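Local coordinates for C381 turret protein (Sulfolobus turreted icosahedral virus, PDB 4IND), which builds the turrets of the viral capsid, five copies of a triple jelly-roll subunit making up each turret, at residues Q291-S305 and T366-L380. Sequence-based numbering, arbitrary orientation.
Sequences QGSGSHLRLKYASVS and TITLILVYEQIAGEL. With 2HP (dihydrogenphosphate ion), chain B.
The carboxylate of Glu379 is gripped by two backbone N-H groups of the turn 292-294. Gly294 N lies 2.7 Å from Glu379 OE2 and nearly in line with its C-O bond. Gly292 N donates to Glu379 OE1 at 2.8 Å, coming from the syn side but 32° out of the carboxylate plane. A bend at chi2 (65°) turns the carboxylate toward the N-H groups of Gly292 and Gly294, and Asn322 also donates to OE1. Gly378 N closes the end of the pairing on Gly294 O.

His296 uses both ring nitrogens. Its ND1 donates to Gly378 O at 2.7 Å, in the carbonyl plane and close to the ring plane, which fixes the ring's rotation; NE2 donates to dihydrogenphosphate O1 at 2.8 Å. Ile376 CB over one face and Leu380 CD2 over the other make CH-pi contacts that sandwich the imidazole, Leu380 CD2 lying 3.8 Å from the His296 ring centroid. With CG between backbone N and carbonyl carbon (chi1 62°), the ring reaches over toward Gly378. Lys231 also binds the phosphate. Gln375 NE2 donates to Ser295 OG at 2.8 Å, near the Gln375 amide plane.

Antiparallel pairing runs the length of both strands, its register shifting by one residue where Lys300 and Tyr301 both face Val372, a classic beta bulge: Lys300 N bonds Val372 O, whereas the Tyr301 N bond to it is weak. Beyond it, Ala302, Val304, Leu369 and Leu371 put apolar side chains on one face, with Val304 CG2 3.8 Å from Leu369 CD1.

That face packs on strand 311-319 of the opposing sheet, as in a jelly-roll sandwich. On the other face, Val372 meets Trp331 of a second subunit. Strands 295-305 and 365-377 are the central pair of their four-stranded sheet, flanked by 346-349 and 266-278 respectively.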
loop_
_atom_site.group_PDB
_atom_site.type_symbol
_atom_site.label_atom_id
_atom_site.label_comp_id
_atom_site.label_asym_id
_atom_site.label_seq_id
_atom_site.Cartn_x
_atom_site.Cartn_y
_atom_site.Cartn_z
ATOM N N GLN A 291 -16.849 11.322 -23.324
ATOM C CA GLN A 291 -16.757 12.442 -22.366
ATOM C C GLN A 291 -18.075 12.644 -21.612
ATOM O O GLN A 291 -19.149 12.679 -22.220
ATOM C CB GLN A 291 -16.362 13.750 -23.070
ATOM C CG GLN A 291 -16.222 14.935 -22.095
ATOM C CD GLN A 291 -16.029 16.265 -22.797
ATOM O OE1 GLN A 291 -16.548 16.484 -23.895
ATOM N NE2 GLN A 291 -15.282 17.168 -22.161
ATOM N N GLY A 292 -17.997 12.775 -20.291
ATOM C CA GLY A 292 -19.182 13.012 -19.491
ATOM C C GLY A 292 -19.957 11.759 -19.139
ATOM O O GLY A 292 -21.032 11.846 -18.571
ATOM N N SER A 293 -19.409 10.593 -19.475
ATOM C CA SER A 293 -20.106 9.327 -19.266
ATOM C C SER A 293 -19.741 8.631 -17.965
ATOM O O SER A 293 -20.398 7.668 -17.572
ATOM C CB SER A 293 -19.775 8.368 -20.416
ATOM O OG SER A 293 -18.434 7.921 -20.312
ATOM N N GLY A 294 -18.673 9.084 -17.316
ATOM C CA GLY A 294 -18.156 8.392 -16.144
ATOM C C GLY A 294 -17.186 7.294 -16.551
ATOM O O GLY A 294 -16.951 6.347 -15.791
ATOM N N SER A 295 -16.627 7.407 -17.755
ATOM C CA SER A 295 -15.666 6.407 -18.213
ATOM C C SER A 295 -14.636 7.019 -19.128
ATOM O O SER A 295 -14.760 8.176 -19.533
ATOM C CB SER A 295 -16.387 5.259 -18.926
ATOM O OG SER A 295 -16.920 5.687 -20.167
ATOM N N HIS A 296 -13.612 6.240 -19.466
ATOM C CA HIS A 296 -12.629 6.666 -20.456
ATOM C C HIS A 296 -12.199 5.480 -21.314
ATOM O O HIS A 296 -12.730 4.381 -21.163
ATOM C CB HIS A 296 -11.433 7.364 -19.798
ATOM C CG HIS A 296 -10.659 6.501 -18.862
ATOM N ND1 HIS A 296 -11.025 6.307 -17.543
ATOM C CD2 HIS A 296 -9.510 5.800 -19.033
ATOM C CE1 HIS A 296 -10.152 5.515 -16.955
ATOM N NE2 HIS A 296 -9.216 5.196 -17.836
ATOM N N LEU A 297 -11.248 5.707 -22.214
ATOM C CA LEU A 297 -10.849 4.691 -23.181
ATOM C C LEU A 297 -9.380 4.317 -23.093
ATOM O O LEU A 297 -8.559 5.049 -22.539
ATOM C CB LEU A 297 -11.138 5.189 -24.602
ATOM C CG LEU A 297 -12.562 5.701 -24.826
ATOM C CD1 LEU A 297 -12.687 6.435 -26.156
ATOM C CD2 LEU A 297 -13.531 4.539 -24.763
ATOM N N ARG A 298 -9.055 3.165 -23.661
ATOM C CA ARG A 298 -7.672 2.765 -23.853
ATOM C C ARG A 298 -7.604 2.048 -25.206
ATOM O O ARG A 298 -8.339 1.092 -25.438
ATOM C CB ARG A 298 -7.242 1.829 -22.730
ATOM C CG ARG A 298 -5.812 1.398 -22.824
ATOM C CD ARG A 298 -5.379 0.679 -21.578
ATOM N NE ARG A 298 -3.936 0.488 -21.586
ATOM C CZ ARG A 298 -3.235 0.025 -20.561
ATOM N NH1 ARG A 298 -3.850 -0.296 -19.434
ATOM N NH2 ARG A 298 -1.919 -0.109 -20.661
ATOM N N LEU A 299 -6.753 2.524 -26.111
ATOM C CA LEU A 299 -6.683 1.946 -27.461
ATOM C C LEU A 299 -5.564 0.943 -27.508
ATOM O O LEU A 299 -4.458 1.235 -27.052
ATOM C CB LEU A 299 -6.435 3.019 -28.519
ATOM C CG LEU A 299 -7.290 4.277 -28.480
ATOM C CD1 LEU A 299 -7.024 5.130 -29.716
ATOM C CD2 LEU A 299 -8.759 3.915 -28.379
ATOM N N LYS A 300 -5.840 -0.234 -28.073
ATOM C CA LYS A 300 -4.860 -1.315 -28.067
ATOM C C LYS A 300 -4.303 -1.603 -29.459
ATOM O O LYS A 300 -3.154 -1.998 -29.613
ATOM C CB LYS A 300 -5.480 -2.591 -27.484
ATOM C CG LYS A 300 -6.118 -2.410 -26.127
ATOM C CD LYS A 300 -5.116 -1.904 -25.112
ATOM C CE LYS A 300 -4.092 -2.971 -24.752
ATOM N NZ LYS A 300 -3.253 -2.562 -23.582
ATOM N N TYR A 301 -5.130 -1.405 -30.470
ATOM C CA TYR A 301 -4.775 -1.792 -31.837
ATOM C C TYR A 301 -5.653 -1.076 -32.847
ATOM O O TYR A 301 -6.852 -0.897 -32.623
ATOM C CB TYR A 301 -4.954 -3.292 -32.004
ATOM C CG TYR A 301 -4.669 -3.804 -33.413
ATOM C CD1 TYR A 301 -3.364 -4.011 -33.842
ATOM C CD2 TYR A 301 -5.706 -4.107 -34.289
ATOM C CE1 TYR A 301 -3.097 -4.494 -35.135
ATOM C CE2 TYR A 301 -5.461 -4.582 -35.576
ATOM C CZ TYR A 301 -4.152 -4.769 -35.993
ATOM O OH TYR A 301 -3.894 -5.251 -37.267
ATOM N N ALA A 302 -5.056 -0.663 -33.959
ATOM C CA ALA A 302 -5.812 -0.052 -35.045
ATOM C C ALA A 302 -5.233 -0.428 -36.397
ATOM O O ALA A 302 -4.021 -0.602 -36.548
ATOM C CB ALA A 302 -5.873 1.464 -34.894
ATOM N N SER A 303 -6.110 -0.552 -37.383
ATOM C CA SER A 303 -5.690 -0.918 -38.725
ATOM C C SER A 303 -6.634 -0.277 -39.729
ATOM O O SER A 303 -7.817 -0.076 -39.444
ATOM C CB SER A 303 -5.722 -2.433 -38.881
ATOM O OG SER A 303 -5.152 -2.819 -40.106
ATOM N N VAL A 304 -6.110 0.068 -40.893
ATOM C CA VAL A 304 -6.949 0.629 -41.955
ATOM C C VAL A 304 -6.744 -0.184 -43.219
ATOM O O VAL A 304 -5.607 -0.439 -43.621
ATOM C CB VAL A 304 -6.631 2.111 -42.224
ATOM C CG1 VAL A 304 -7.437 2.623 -43.412
ATOM C CG2 VAL A 304 -6.928 2.948 -40.974
ATOM N N SER A 305 -7.845 -0.614 -43.833
ATOM C CA SER A 305 -7.779 -1.303 -45.105
ATOM C C SER A 305 -8.353 -0.398 -46.169
ATOM O O SER A 305 -9.191 0.466 -45.882
ATOM C CB SER A 305 -8.554 -2.616 -45.062
ATOM O OG SER A 305 -9.907 -2.386 -44.730
ATOM N N THR A 366 -13.073 4.359 -50.499
ATOM C CA THR A 366 -13.612 3.981 -49.201
ATOM C C THR A 366 -12.566 3.210 -48.408
ATOM O O THR A 366 -12.056 2.184 -48.859
ATOM C CB THR A 366 -14.898 3.129 -49.333
ATOM O OG1 THR A 366 -15.943 3.918 -49.914
ATOM C CG2 THR A 366 -15.351 2.633 -47.967
ATOM N N ILE A 367 -12.246 3.718 -47.228
ATOM C CA ILE A 367 -11.323 3.046 -46.331
ATOM C C ILE A 367 -12.076 2.573 -45.106
ATOM O O ILE A 367 -13.109 3.134 -44.744
ATOM C CB ILE A 367 -10.201 3.982 -45.892
ATOM C CG1 ILE A 367 -10.792 5.209 -45.208
ATOM C CG2 ILE A 367 -9.360 4.410 -47.087
ATOM C CD1 ILE A 367 -9.746 6.152 -44.661
ATOM N N THR A 368 -11.558 1.537 -44.467
ATOM C CA THR A 368 -12.216 0.979 -43.302
ATOM C C THR A 368 -11.238 0.892 -42.156
ATOM O O THR A 368 -10.180 0.270 -42.285
ATOM C CB THR A 368 -12.796 -0.404 -43.605
ATOM O OG1 THR A 368 -13.793 -0.281 -44.629
ATOM C CG2 THR A 368 -13.432 -1.007 -42.353
ATOM N N LEU A 369 -11.598 1.537 -41.045
ATOM C CA LEU A 369 -10.811 1.522 -39.840
ATOM C C LEU A 369 -11.329 0.400 -38.952
ATOM O O LEU A 369 -12.531 0.241 -38.783
ATOM C CB LEU A 369 -10.961 2.857 -39.105
ATOM C CG LEU A 369 -10.383 2.937 -37.695
ATOM C CD1 LEU A 369 -8.878 2.857 -37.759
ATOM C CD2 LEU A 369 -10.834 4.220 -36.973
ATOM N N ILE A 370 -10.422 -0.398 -38.407
ATOM C CA ILE A 370 -10.788 -1.290 -37.323
ATOM C C ILE A 370 -9.993 -0.869 -36.099
ATOM O O ILE A 370 -8.857 -0.381 -36.203
ATOM C CB ILE A 370 -10.562 -2.774 -37.652
ATOM C CG1 ILE A 370 -9.077 -3.089 -37.735
ATOM C CG2 ILE A 370 -11.244 -3.165 -38.950
ATOM C CD1 ILE A 370 -8.807 -4.457 -38.319
ATOM N N LEU A 371 -10.607 -1.044 -34.941
ATOM C CA LEU A 371 -10.045 -0.551 -33.700
ATOM C C LEU A 371 -10.421 -1.523 -32.589
ATOM O O LEU A 371 -11.556 -2.012 -32.540
ATOM C CB LEU A 371 -10.589 0.853 -33.432
ATOM C CG LEU A 371 -10.250 1.526 -32.108
ATOM C CD1 LEU A 371 -8.750 1.747 -32.007
ATOM C CD2 LEU A 371 -11.005 2.842 -31.978
ATOM N N VAL A 372 -9.449 -1.854 -31.742
ATOM C CA VAL A 372 -9.729 -2.582 -30.517
ATOM C C VAL A 372 -9.452 -1.630 -29.377
ATOM O O VAL A 372 -8.370 -1.044 -29.309
ATOM C CB VAL A 372 -8.838 -3.821 -30.369
ATOM C CG1 VAL A 372 -9.075 -4.457 -29.012
ATOM C CG2 VAL A 372 -9.136 -4.813 -31.490
ATOM N N TYR A 373 -10.423 -1.474 -28.481
ATOM C CA TYR A 373 -10.264 -0.543 -27.361
ATOM C C TYR A 373 -10.971 -1.088 -26.141
ATOM O O TYR A 373 -11.881 -1.931 -26.259
ATOM C CB TYR A 373 -10.845 0.825 -27.717
ATOM C CG TYR A 373 -12.355 0.841 -27.775
ATOM C CD1 TYR A 373 -13.108 1.160 -26.655
ATOM C CD2 TYR A 373 -13.031 0.536 -28.949
ATOM C CE1 TYR A 373 -14.491 1.180 -26.706
ATOM C CE2 TYR A 373 -14.417 0.553 -29.007
ATOM C CZ TYR A 373 -15.133 0.864 -27.879
ATOM O OH TYR A 373 -16.502 0.879 -27.917
ATOM N N GLU A 374 -10.563 -0.613 -24.974
ATOM C CA GLU A 374 -11.254 -0.922 -23.744
ATOM C C GLU A 374 -11.980 0.332 -23.295
ATOM O O GLU A 374 -11.482 1.446 -23.475
ATOM C CB GLU A 374 -10.256 -1.326 -22.647
ATOM C CG GLU A 374 -9.367 -2.518 -22.966
ATOM C CD GLU A 374 -8.345 -2.799 -21.854
ATOM O OE1 GLU A 374 -7.840 -3.937 -21.767
ATOM O OE2 GLU A 374 -8.041 -1.875 -21.066
ATOM N N GLN A 375 -13.163 0.158 -22.721
ATOM C CA GLN A 375 -13.820 1.255 -22.001
ATOM C C GLN A 375 -13.633 0.995 -20.518
ATOM O O GLN A 375 -13.965 -0.087 -20.017
ATOM C CB GLN A 375 -15.307 1.314 -22.356
ATOM C CG GLN A 375 -16.070 2.387 -21.578
ATOM C CD GLN A 375 -17.434 2.662 -22.172
ATOM O OE1 GLN A 375 -17.898 1.936 -23.048
ATOM N NE2 GLN A 375 -18.076 3.725 -21.713
ATOM N N ILE A 376 -13.091 1.984 -19.814
ATOM C CA ILE A 376 -12.670 1.806 -18.443
ATOM C C ILE A 376 -13.426 2.772 -17.551
ATOM O O ILE A 376 -13.612 3.935 -17.909
ATOM C CB ILE A 376 -11.166 2.030 -18.334
ATOM C CG1 ILE A 376 -10.455 0.972 -19.209
ATOM C CG2 ILE A 376 -10.713 1.973 -16.880
ATOM C CD1 ILE A 376 -8.997 1.237 -19.461
ATOM N N ALA A 377 -13.880 2.290 -16.394
ATOM C CA ALA A 377 -14.618 3.158 -15.466
ATOM C C ALA A 377 -13.753 4.314 -15.024
ATOM O O ALA A 377 -12.562 4.138 -14.722
ATOM C CB ALA A 377 -15.124 2.370 -14.250
ATOM N N GLY A 378 -14.363 5.502 -14.960
ATOM C CA GLY A 378 -13.719 6.673 -14.372
ATOM C C GLY A 378 -13.688 7.833 -15.354
ATOM O O GLY A 378 -13.017 7.760 -16.392
ATOM N N GLU A 379 -14.443 8.888 -15.054
ATOM C CA GLU A 379 -14.373 10.117 -15.842
ATOM C C GLU A 379 -12.973 10.719 -15.649
ATOM O O GLU A 379 -12.480 10.789 -14.520
ATOM C CB GLU A 379 -15.426 11.122 -15.359
ATOM C CG GLU A 379 -15.566 12.366 -16.236
ATOM C CD GLU A 379 -16.092 12.035 -17.634
ATOM O OE1 GLU A 379 -15.746 12.757 -18.603
ATOM O OE2 GLU A 379 -16.870 11.063 -17.760
ATOM N N LEU A 380 -12.339 11.159 -16.738
ATOM C CA LEU A 380 -11.009 11.785 -16.634
ATOM C C LEU A 380 -11.132 13.194 -16.109
ATOM O O LEU A 380 -12.077 13.899 -16.454
ATOM C CB LEU A 380 -10.311 11.811 -17.996
ATOM C CG LEU A 380 -10.097 10.432 -18.606
ATOM C CD1 LEU A 380 -9.401 10.574 -19.952
ATOM C CD2 LEU A 380 -9.281 9.580 -17.661
HETATM P P 2HP B . -6.584 3.860 -16.416
HETATM O O1 2HP B . -7.217 3.192 -17.600
HETATM O O2 2HP B . -7.770 4.258 -15.584
HETATM O O3 2HP B . -5.752 5.097 -16.898
HETATM O O4 2HP B . -5.723 2.863 -15.587
HETATM O O HOH W 1 -13.847 10.877 -19.313
#